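Translation initiation factor eif-2b-like protein (Chaetomium thermophilum, PDB 4ZEO) is the delta subunit of eIF2B, the heterodecameric guanine nucleotide exchange factor for eIF2, and probably acts in translation initiation. Local coordinates at residues A[154-164]-A[211-219]; A[224-232]-A[393-401]. All coordinates share one frame; numbering follows the deposited sequence.

Overall arrangement
Near the start of the modelled chain, residues 154-164 open contact 1; the chain then runs through helix 174-191 and returns along helix 200-219, whose last turns close a loop of 46 residues that contains helices and turns but no strand. Helix 224-239 follows directly and opens contact 2, so the two contacts stand in series, neither nested nor crossed. Contact 2 closes only after helix 246-277 and most of the parallel Rossmann-like sheet, in the loop after strand 387-391. Contact 1 thus belongs to the N-terminal helical domain, whereas contact 2 ties that domain to the sheet domain. The two meet where Ile213 packs on Ile230 and Leu216 on Met226, their centres about 19 Å apart.

Contact 1: A[154-164]-A[211-219]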
loop_
_atom_site.group_PDB
_atom_site.type_symbol
_atom_site.label_atom_id
_atom_site.label_comp_id
_atom_site.label_asym_id
_atom_site.label_seq_id
_atom_site.Cartn_x
_atom_site.Cartn_y
_atom_site.Cartn_z
ATOM N N ASP A 154 -9.867 11.914 -23.895
ATOM C CA ASP A 154 -8.521 11.447 -24.217
ATOM C C ASP A 154 -8.154 10.229 -23.364
ATOM O O ASP A 154 -7.043 9.710 -23.433
ATOM C CB ASP A 154 -7.498 12.555 -23.949
ATOM C CG ASP A 154 -7.330 13.487 -25.117
ATOM O OD1 ASP A 154 -7.449 13.031 -26.276
ATOM O OD2 ASP A 154 -7.018 14.673 -24.871
ATOM N N VAL A 155 -9.073 9.831 -22.496
ATOM C CA VAL A 155 -8.814 8.752 -21.569
ATOM C C VAL A 155 -8.762 7.406 -22.272
ATOM O O VAL A 155 -9.684 7.037 -22.991
ATOM C CB VAL A 155 -9.876 8.732 -20.451
ATOM C CG1 VAL A 155 -9.602 7.623 -19.449
ATOM C CG2 VAL A 155 -9.892 10.093 -19.756
ATOM N N HIS A 156 -7.679 6.674 -22.041
ATOM C CA HIS A 156 -7.540 5.331 -22.556
ATOM C C HIS A 156 -8.574 4.418 -21.869
ATOM O O HIS A 156 -8.818 4.553 -20.672
ATOM C CB HIS A 156 -6.112 4.835 -22.300
ATOM C CG HIS A 156 -5.767 3.572 -23.020
ATOM N ND1 HIS A 156 -6.182 2.323 -22.586
ATOM C CD2 HIS A 156 -5.064 3.354 -24.156
ATOM C CE1 HIS A 156 -5.733 1.405 -23.414
ATOM N NE2 HIS A 156 -5.048 2.005 -24.379
ATOM N N PRO A 157 -9.179 3.475 -22.614
ATOM C CA PRO A 157 -10.180 2.621 -21.958
ATOM C C PRO A 157 -9.659 1.834 -20.742
ATOM O O PRO A 157 -10.415 1.635 -19.792
ATOM C CB PRO A 157 -10.630 1.677 -23.093
ATOM C CG PRO A 157 -9.545 1.753 -24.118
ATOM C CD PRO A 157 -9.091 3.181 -24.057
ATOM N N ALA A 158 -8.399 1.412 -20.754
ATOM C CA ALA A 158 -7.847 0.701 -19.610
ATOM C C ALA A 158 -7.859 1.593 -18.370
ATOM O O ALA A 158 -8.178 1.138 -17.270
ATOM C CB ALA A 158 -6.444 0.212 -19.914
ATOM N N VAL A 159 -7.506 2.859 -18.558
ATOM C CA VAL A 159 -7.493 3.836 -17.472
ATOM C C VAL A 159 -8.913 4.144 -16.976
ATOM O O VAL A 159 -9.163 4.257 -15.783
ATOM C CB VAL A 159 -6.754 5.152 -17.926
ATOM C CG1 VAL A 159 -6.963 6.314 -16.918
ATOM C CG2 VAL A 159 -5.255 4.856 -18.172
ATOM N N LEU A 160 -9.846 4.220 -17.907
ATOM C CA LEU A 160 -11.235 4.484 -17.599
ATOM C C LEU A 160 -11.813 3.413 -16.646
ATOM O O LEU A 160 -12.452 3.731 -15.639
ATOM C CB LEU A 160 -12.017 4.498 -18.900
ATOM C CG LEU A 160 -13.400 5.111 -18.862
ATOM C CD1 LEU A 160 -13.235 6.626 -18.775
ATOM C CD2 LEU A 160 -14.223 4.683 -20.073
ATOM N N ALA A 161 -11.539 2.147 -16.956
ATOM C CA ALA A 161 -11.993 1.026 -16.147
ATOM C C ALA A 161 -11.361 1.061 -14.758
ATOM O O ALA A 161 -12.048 0.856 -13.762
ATOM C CB ALA A 161 -11.688 -0.289 -16.835
ATOM N N VAL A 162 -10.058 1.319 -14.683
ATOM C CA VAL A 162 -9.394 1.381 -13.381
ATOM C C VAL A 162 -9.929 2.516 -12.501
ATOM O O VAL A 162 -10.165 2.314 -11.313
ATOM C CB VAL A 162 -7.865 1.516 -13.536
ATOM C CG1 VAL A 162 -7.214 1.978 -12.242
ATOM C CG2 VAL A 162 -7.275 0.205 -14.009
ATOM N N GLY A 163 -10.128 3.698 -13.084
ATOM C CA GLY A 163 -10.660 4.837 -12.357
ATOM C C GLY A 163 -12.064 4.585 -11.847
ATOM O O GLY A 163 -12.418 4.932 -10.711
ATOM N N GLN A 164 -12.873 3.952 -12.684
ATOM C CA GLN A 164 -14.219 3.613 -12.263
ATOM C C GLN A 164 -14.148 2.690 -11.043
ATOM O O GLN A 164 -14.908 2.860 -10.088
ATOM C CB GLN A 164 -14.989 2.959 -13.402
ATOM C CG GLN A 164 -15.494 3.970 -14.413
ATOM C CD GLN A 164 -15.790 3.361 -15.754
ATOM O OE1 GLN A 164 -15.843 2.141 -15.901
ATOM N NE2 GLN A 164 -16.000 4.209 -16.745
ATOM N N PRO A 211 -3.670 13.559 -19.294
ATOM C CA PRO A 211 -5.130 13.352 -19.268
ATOM C C PRO A 211 -5.568 12.107 -18.480
ATOM O O PRO A 211 -6.637 12.159 -17.857
ATOM C CB PRO A 211 -5.482 13.225 -20.743
ATOM C CG PRO A 211 -4.475 14.106 -21.404
ATOM C CD PRO A 211 -3.198 13.818 -20.670
ATOM N N GLN A 212 -4.786 11.028 -18.507
ATOM C CA GLN A 212 -5.102 9.843 -17.698
ATOM C C GLN A 212 -5.002 10.166 -16.200
ATOM O O GLN A 212 -5.847 9.782 -15.408
ATOM C CB GLN A 212 -4.172 8.659 -18.035
ATOM C CG GLN A 212 -3.804 8.527 -19.493
ATOM C CD GLN A 212 -4.995 8.375 -20.427
ATOM O OE1 GLN A 212 -6.033 7.815 -20.066
ATOM N NE2 GLN A 212 -4.862 8.927 -21.631
ATOM N N ILE A 213 -3.950 10.866 -15.810
ATOM C CA ILE A 213 -3.768 11.256 -14.413
ATOM C C ILE A 213 -4.909 12.158 -13.935
ATOM O O ILE A 213 -5.421 11.998 -12.835
ATOM C CB ILE A 213 -2.430 11.978 -14.218
ATOM C CG1 ILE A 213 -1.293 11.067 -14.688
ATOM C CG2 ILE A 213 -2.227 12.389 -12.753
ATOM C CD1 ILE A 213 0.069 11.677 -14.576
ATOM N N GLU A 214 -5.311 13.096 -14.774
ATOM C CA GLU A 214 -6.369 14.018 -14.417
ATOM C C GLU A 214 -7.672 13.270 -14.232
ATOM O O GLU A 214 -8.446 13.572 -13.324
ATOM C CB GLU A 214 -6.553 15.099 -15.495
ATOM C CG GLU A 214 -5.557 16.250 -15.408
ATOM C CD GLU A 214 -5.681 17.254 -16.555
ATOM O OE1 GLU A 214 -4.637 17.722 -17.058
ATOM O OE2 GLU A 214 -6.827 17.594 -16.932
ATOM N N TYR A 215 -7.908 12.289 -15.093
ATOM C CA TYR A 215 -9.102 11.504 -14.966
ATOM C C TYR A 215 -9.115 10.699 -13.665
ATOM O O TYR A 215 -10.138 10.645 -12.964
ATOM C CB TYR A 215 -9.260 10.581 -16.162
ATOM C CG TYR A 215 -10.363 9.597 -15.962
ATOM C CD1 TYR A 215 -11.687 9.986 -16.093
ATOM C CD2 TYR A 215 -10.094 8.286 -15.596
ATOM C CE1 TYR A 215 -12.714 9.089 -15.899
ATOM C CE2 TYR A 215 -11.118 7.382 -15.393
ATOM C CZ TYR A 215 -12.423 7.789 -15.543
ATOM O OH TYR A 215 -13.442 6.892 -15.339
ATOM N N LEU A 216 -7.993 10.055 -13.359
ATOM C CA LEU A 216 -7.890 9.246 -12.154
ATOM C C LEU A 216 -8.059 10.080 -10.879
ATOM O O LEU A 216 -8.658 9.619 -9.885
ATOM C CB LEU A 216 -6.552 8.499 -12.120
ATOM C CG LEU A 216 -6.455 7.358 -13.129
ATOM C CD1 LEU A 216 -5.045 6.783 -13.184
ATOM C CD2 LEU A 216 -7.494 6.288 -12.807
ATOM N N THR A 217 -7.519 11.295 -10.915
ATOM C CA THR A 217 -7.621 12.237 -9.807
ATOM C C THR A 217 -9.057 12.651 -9.578
ATOM O O THR A 217 -9.468 12.904 -8.455
ATOM C CB THR A 217 -6.768 13.495 -10.054
ATOM O OG1 THR A 217 -5.400 13.111 -10.220
ATOM C CG2 THR A 217 -6.861 14.447 -8.886
ATOM N N GLU A 218 -9.803 12.761 -10.663
ATOM C CA GLU A 218 -11.216 13.093 -10.602
ATOM C C GLU A 218 -12.019 11.973 -9.941
ATOM O O GLU A 218 -12.921 12.256 -9.160
ATOM C CB GLU A 218 -11.747 13.395 -12.007
ATOM C CG GLU A 218 -11.452 14.827 -12.478
ATOM C CD GLU A 218 -11.349 14.993 -14.002
ATOM O OE1 GLU A 218 -11.795 14.117 -14.782
ATOM O OE2 GLU A 218 -10.829 16.047 -14.419
ATOM N N CYS A 219 -11.681 10.717 -10.257
ATOM C CA CYS A 219 -12.323 9.532 -9.670
ATOM C C CYS A 219 -12.088 9.436 -8.179
ATOM O O CYS A 219 -12.988 9.088 -7.424
ATOM C CB CYS A 219 -11.828 8.242 -10.325
ATOM S SG CYS A 219 -12.256 8.087 -12.049
#
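Tyr215 enters the surface of helix 157-164 as a knob into a hole formed by Val159, Leu160, Gly163 and Gln164. This is nearly parallel helix packing within the N-terminal helical domain: the axes of the short segments lie 9.1 Å apart and cross at -16°. The apolar contacts centre on the tyrosine. With CG anti to the backbone N (chi1 171°), the Tyr215 ring reaches helix 157-164, and CG1 of Val155 makes a CH-pi contact over one face, 4.2 Å from the ring centroid. Cys219 SG lies over the opposite face, towards the rim. The phenol end crosses Leu160, whose CD1 comes to 3.5 Å from Tyr215 CZ. Val159 CG1 packs on Leu216 CG, and Val188 of helix 174-191 also touches Val159. Glycine suits position 163 because its bare CA lets Leu216 CD2 approach to 3.5 Å and leaves the space for Tyr215 and Cys219 that a side chain would claim.

A weak hydrogen bond runs from Tyr215 OH to Leu160 O midway along the interface; the stronger polar contacts gather at the start of helix 157-168, where Gln212, its chain bent at chi2, turns its amide onto the preceding loop. Such an amide suits a buried place beside backbone that has not yet entered the helix because it can donate and accept at once: NE2 donates to Asp154 O at 2.9 Å, while OE1 accepts from His156 N at 2.8 Å. NE2 also bonds Val208 O within its own helix, so both polar atoms are satisfied. His156 is the N-cap of the helix and holds Ser191 through NE2, while its ND1 accepts from Ala158 N at 3.0 Å, 15° out of the imidazole plane.

Contact 2: A[224-232]-A[393-401]; sequences FAMGNAIRL and ETINFDRER
Asn228 inserts its amide between two backbone carbonyls of the 393-401 loop, and the tight part of the contact is built round it. CG lies anti to the carbonyl carbon (chi1 -75°), which carries the Asn228 amide to the loop. ND2 donates to Ile395 O and to Phe397 O, each at 2.8 Å. Both acceptors lie close to the amide plane, so the two N-H groups are used together and the flat group is held against rotation. It meets Phe397 O nearly along the C=O axis but Ile395 O from above the carbonyl plane. On its other end OD1 accepts from Arg231 NH1 at 2.8 Å. Replacing Asn228 by alanine removes the amide, and both loop carbonyls would probably lose their donor while Arg231 NH1 lost its acceptor. Small Ala225 lets the loop come close, its CA 3.3 Å from Ile395 O in a CA-H...O contact, while a water joins Ala225 N to Asn396 OD1, which also bonds Ser174. Phe224 receives Asn396 O at its ring edge and the Asp398 carboxylate stacked over one face, planes 26° apart; CB of Asp398 is 3.5 Å from Phe224 CE2.

The loop follows strand 387-391 of the Rossmann-like sheet, and its 3-10 turn at 394-396 and the residue after it present these carbonyls to the first turns of helix 224-239, joining the sheet domain to the helical one.

Towards solvent the packing is looser. The side chains of Arg399, Glu400 and Arg401 are exposed and poorly ordered. As modelled, the Arg399 guanidinium stacks on the Asn228 amide, though its disorder makes its exact position uncertain.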
loop_
_atom_site.group_PDB
_atom_site.type_symbol
_atom_site.label_atom_id
_atom_site.label_comp_id
_atom_site.label_asym_id
_atom_site.label_seq_id
_atom_site.Cartn_x
_atom_site.Cartn_y
_atom_site.Cartn_z
ATOM N N PHE A 224 -0.186 8.500 -2.145
ATOM C CA PHE A 224 1.233 8.820 -2.317
ATOM C C PHE A 224 1.894 7.857 -3.303
ATOM O O PHE A 224 2.743 8.271 -4.099
ATOM C CB PHE A 224 1.976 8.759 -0.982
ATOM C CG PHE A 224 1.669 9.896 -0.066
ATOM C CD1 PHE A 224 1.048 11.033 -0.532
ATOM C CD2 PHE A 224 2.005 9.835 1.270
ATOM C CE1 PHE A 224 0.747 12.090 0.328
ATOM C CE2 PHE A 224 1.707 10.894 2.127
ATOM C CZ PHE A 224 1.078 12.021 1.635
ATOM N N ALA A 225 1.468 6.585 -3.267
ATOM C CA ALA A 225 2.040 5.538 -4.118
ATOM C C ALA A 225 1.917 5.888 -5.600
ATOM O O ALA A 225 2.906 5.812 -6.352
ATOM C CB ALA A 225 1.368 4.191 -3.833
ATOM N N MET A 226 0.716 6.315 -5.985
ATOM C CA MET A 226 0.446 6.770 -7.334
ATOM C C MET A 226 1.233 8.042 -7.632
ATOM O O MET A 226 1.839 8.168 -8.689
ATOM C CB MET A 226 -1.048 7.017 -7.521
ATOM C CG MET A 226 -1.876 5.752 -7.609
ATOM S SD MET A 226 -3.661 6.051 -7.517
ATOM C CE MET A 226 -3.903 6.809 -9.129
ATOM N N GLY A 227 1.241 8.976 -6.686
ATOM C CA GLY A 227 1.964 10.208 -6.883
ATOM C C GLY A 227 3.441 9.932 -7.119
ATOM O O GLY A 227 4.054 10.528 -8.018
ATOM N N ASN A 228 4.014 9.032 -6.312
ATOM C CA ASN A 228 5.436 8.689 -6.433
ATOM C C ASN A 228 5.758 7.989 -7.748
ATOM O O ASN A 228 6.730 8.324 -8.418
ATOM C CB ASN A 228 5.887 7.819 -5.252
ATOM C CG ASN A 228 6.055 8.620 -3.975
ATOM O OD1 ASN A 228 6.494 9.765 -4.023
ATOM N ND2 ASN A 228 5.711 8.021 -2.824
ATOM N N ALA A 229 4.932 7.019 -8.124
ATOM C CA ALA A 229 5.185 6.293 -9.357
ATOM C C ALA A 229 5.152 7.228 -10.577
ATOM O O ALA A 229 5.967 7.087 -11.492
ATOM C CB ALA A 229 4.182 5.170 -9.516
ATOM N N ILE A 230 4.202 8.165 -10.574
ATOM C CA ILE A 230 4.016 9.140 -11.642
ATOM C C ILE A 230 5.225 10.057 -11.763
ATOM O O ILE A 230 5.699 10.340 -12.871
ATOM C CB ILE A 230 2.717 9.958 -11.409
ATOM C CG1 ILE A 230 1.494 9.106 -11.757
ATOM C CG2 ILE A 230 2.679 11.241 -12.244
ATOM C CD1 ILE A 230 0.166 9.740 -11.405
ATOM N N ARG A 231 5.739 10.512 -10.624
ATOM C CA ARG A 231 6.939 11.348 -10.636
ATOM C C ARG A 231 8.109 10.566 -11.223
ATOM O O ARG A 231 8.850 11.103 -12.051
ATOM C CB ARG A 231 7.269 11.861 -9.232
ATOM C CG ARG A 231 8.624 12.555 -9.108
ATOM C CD ARG A 231 8.872 13.000 -7.680
ATOM N NE ARG A 231 8.503 11.931 -6.749
ATOM C CZ ARG A 231 9.277 10.890 -6.439
ATOM N NH1 ARG A 231 8.828 9.972 -5.597
ATOM N NH2 ARG A 231 10.495 10.763 -6.964
ATOM N N LEU A 232 8.253 9.297 -10.827
ATOM C CA LEU A 232 9.320 8.441 -11.370
ATOM C C LEU A 232 9.175 8.181 -12.869
ATOM O O LEU A 232 10.155 8.268 -13.612
ATOM C CB LEU A 232 9.380 7.115 -10.620
ATOM C CG LEU A 232 9.855 7.184 -9.168
ATOM C CD1 LEU A 232 9.620 5.869 -8.426
ATOM C CD2 LEU A 232 11.325 7.560 -9.130
ATOM N N GLU A 393 5.296 -0.401 2.414
ATOM C CA GLU A 393 6.184 -0.341 1.254
ATOM C C GLU A 393 6.734 1.077 1.150
ATOM O O GLU A 393 6.037 2.034 1.467
ATOM C CB GLU A 393 5.435 -0.732 -0.037
ATOM C CG GLU A 393 4.848 -2.136 -0.013
ATOM C CD GLU A 393 3.417 -2.224 0.576
ATOM O OE1 GLU A 393 2.961 -1.293 1.299
ATOM O OE2 GLU A 393 2.740 -3.239 0.299
ATOM N N THR A 394 7.957 1.211 0.658
ATOM C CA THR A 394 8.612 2.514 0.572
ATOM C C THR A 394 7.858 3.463 -0.344
ATOM O O THR A 394 7.887 4.671 -0.132
ATOM C CB THR A 394 10.078 2.404 0.056
ATOM O OG1 THR A 394 10.096 1.799 -1.239
ATOM C CG2 THR A 394 10.905 1.593 0.988
ATOM N N ILE A 395 7.189 2.910 -1.353
ATOM C CA ILE A 395 6.452 3.696 -2.364
ATOM C C ILE A 395 5.268 4.482 -1.728
ATOM O O ILE A 395 4.777 5.450 -2.290
ATOM C CB ILE A 395 5.931 2.762 -3.518
ATOM C CG1 ILE A 395 5.508 3.544 -4.760
ATOM C CG2 ILE A 395 4.766 1.880 -3.055
ATOM C CD1 ILE A 395 6.615 3.971 -5.650
ATOM N N ASN A 396 4.844 4.046 -0.545
ATOM C CA ASN A 396 3.785 4.692 0.217
ATOM C C ASN A 396 4.290 5.891 1.055
ATOM O O ASN A 396 3.491 6.619 1.627
ATOM C CB ASN A 396 3.095 3.669 1.137
ATOM C CG ASN A 396 2.207 2.678 0.377
ATOM O OD1 ASN A 396 1.438 3.065 -0.497
ATOM N ND2 ASN A 396 2.330 1.401 0.700
ATOM N N PHE A 397 5.606 6.059 1.160
ATOM C CA PHE A 397 6.182 7.198 1.876
ATOM C C PHE A 397 6.072 8.484 1.094
ATOM O O PHE A 397 6.168 8.503 -0.136
ATOM C CB PHE A 397 7.657 6.969 2.209
ATOM C CG PHE A 397 7.888 6.021 3.347
ATOM C CD1 PHE A 397 7.412 4.721 3.281
ATOM C CD2 PHE A 397 8.637 6.401 4.445
ATOM C CE1 PHE A 397 7.630 3.828 4.310
ATOM C CE2 PHE A 397 8.873 5.517 5.483
ATOM C CZ PHE A 397 8.366 4.221 5.415
ATOM N N ASP A 398 5.856 9.569 1.815
ATOM C CA ASP A 398 5.926 10.881 1.214
ATOM C C ASP A 398 7.394 11.262 1.247
ATOM O O ASP A 398 7.921 11.595 2.290
ATOM C CB ASP A 398 5.071 11.885 1.979
ATOM C CG ASP A 398 4.990 13.227 1.292
ATOM O OD1 ASP A 398 4.760 14.237 1.984
ATOM O OD2 ASP A 398 5.145 13.271 0.055
ATOM N N ARG A 399 8.082 11.153 0.124
ATOM C CA ARG A 399 9.512 11.430 0.118
ATOM C C ARG A 399 9.745 12.900 -0.193
ATOM O O ARG A 399 10.744 13.483 0.238
ATOM C CB ARG A 399 10.236 10.534 -0.888
ATOM C CG ARG A 399 9.602 9.172 -1.015
ATOM C CD ARG A 399 10.415 8.252 -1.887
ATOM N NE ARG A 399 9.616 7.116 -2.340
ATOM C CZ ARG A 399 9.381 6.850 -3.621
ATOM N NH1 ARG A 399 8.637 5.811 -3.955
ATOM N NH2 ARG A 399 9.895 7.617 -4.571
ATOM N N GLU A 400 8.804 13.490 -0.927
ATOM C CA GLU A 400 8.843 14.908 -1.277
ATOM C C GLU A 400 7.862 15.753 -0.452
ATOM O O GLU A 400 6.671 15.800 -0.777
ATOM C CB GLU A 400 8.528 15.090 -2.762
ATOM C CG GLU A 400 9.696 14.858 -3.709
ATOM C CD GLU A 400 9.911 16.047 -4.636
ATOM O OE1 GLU A 400 8.909 16.527 -5.233
ATOM O OE2 GLU A 400 11.072 16.522 -4.772
ATOM N N ARG A 401 8.370 16.392 0.610
ATOM C CA ARG A 401 7.659 17.412 1.405
ATOM C C ARG A 401 8.507 17.888 2.589
ATOM O O ARG A 401 9.618 17.406 2.812
ATOM C CB ARG A 401 6.308 16.906 1.926
ATOM C CG ARG A 401 5.097 17.460 1.157
ATOM C CD ARG A 401 3.793 17.187 1.908
ATOM N NE ARG A 401 2.706 16.788 1.007
ATOM C CZ ARG A 401 1.512 16.347 1.409
ATOM N NH1 ARG A 401 0.593 16.020 0.505
ATOM N NH2 ARG A 401 1.234 16.230 2.706
HETATM O O HOH W 1 0.069 5.603 -0.778
#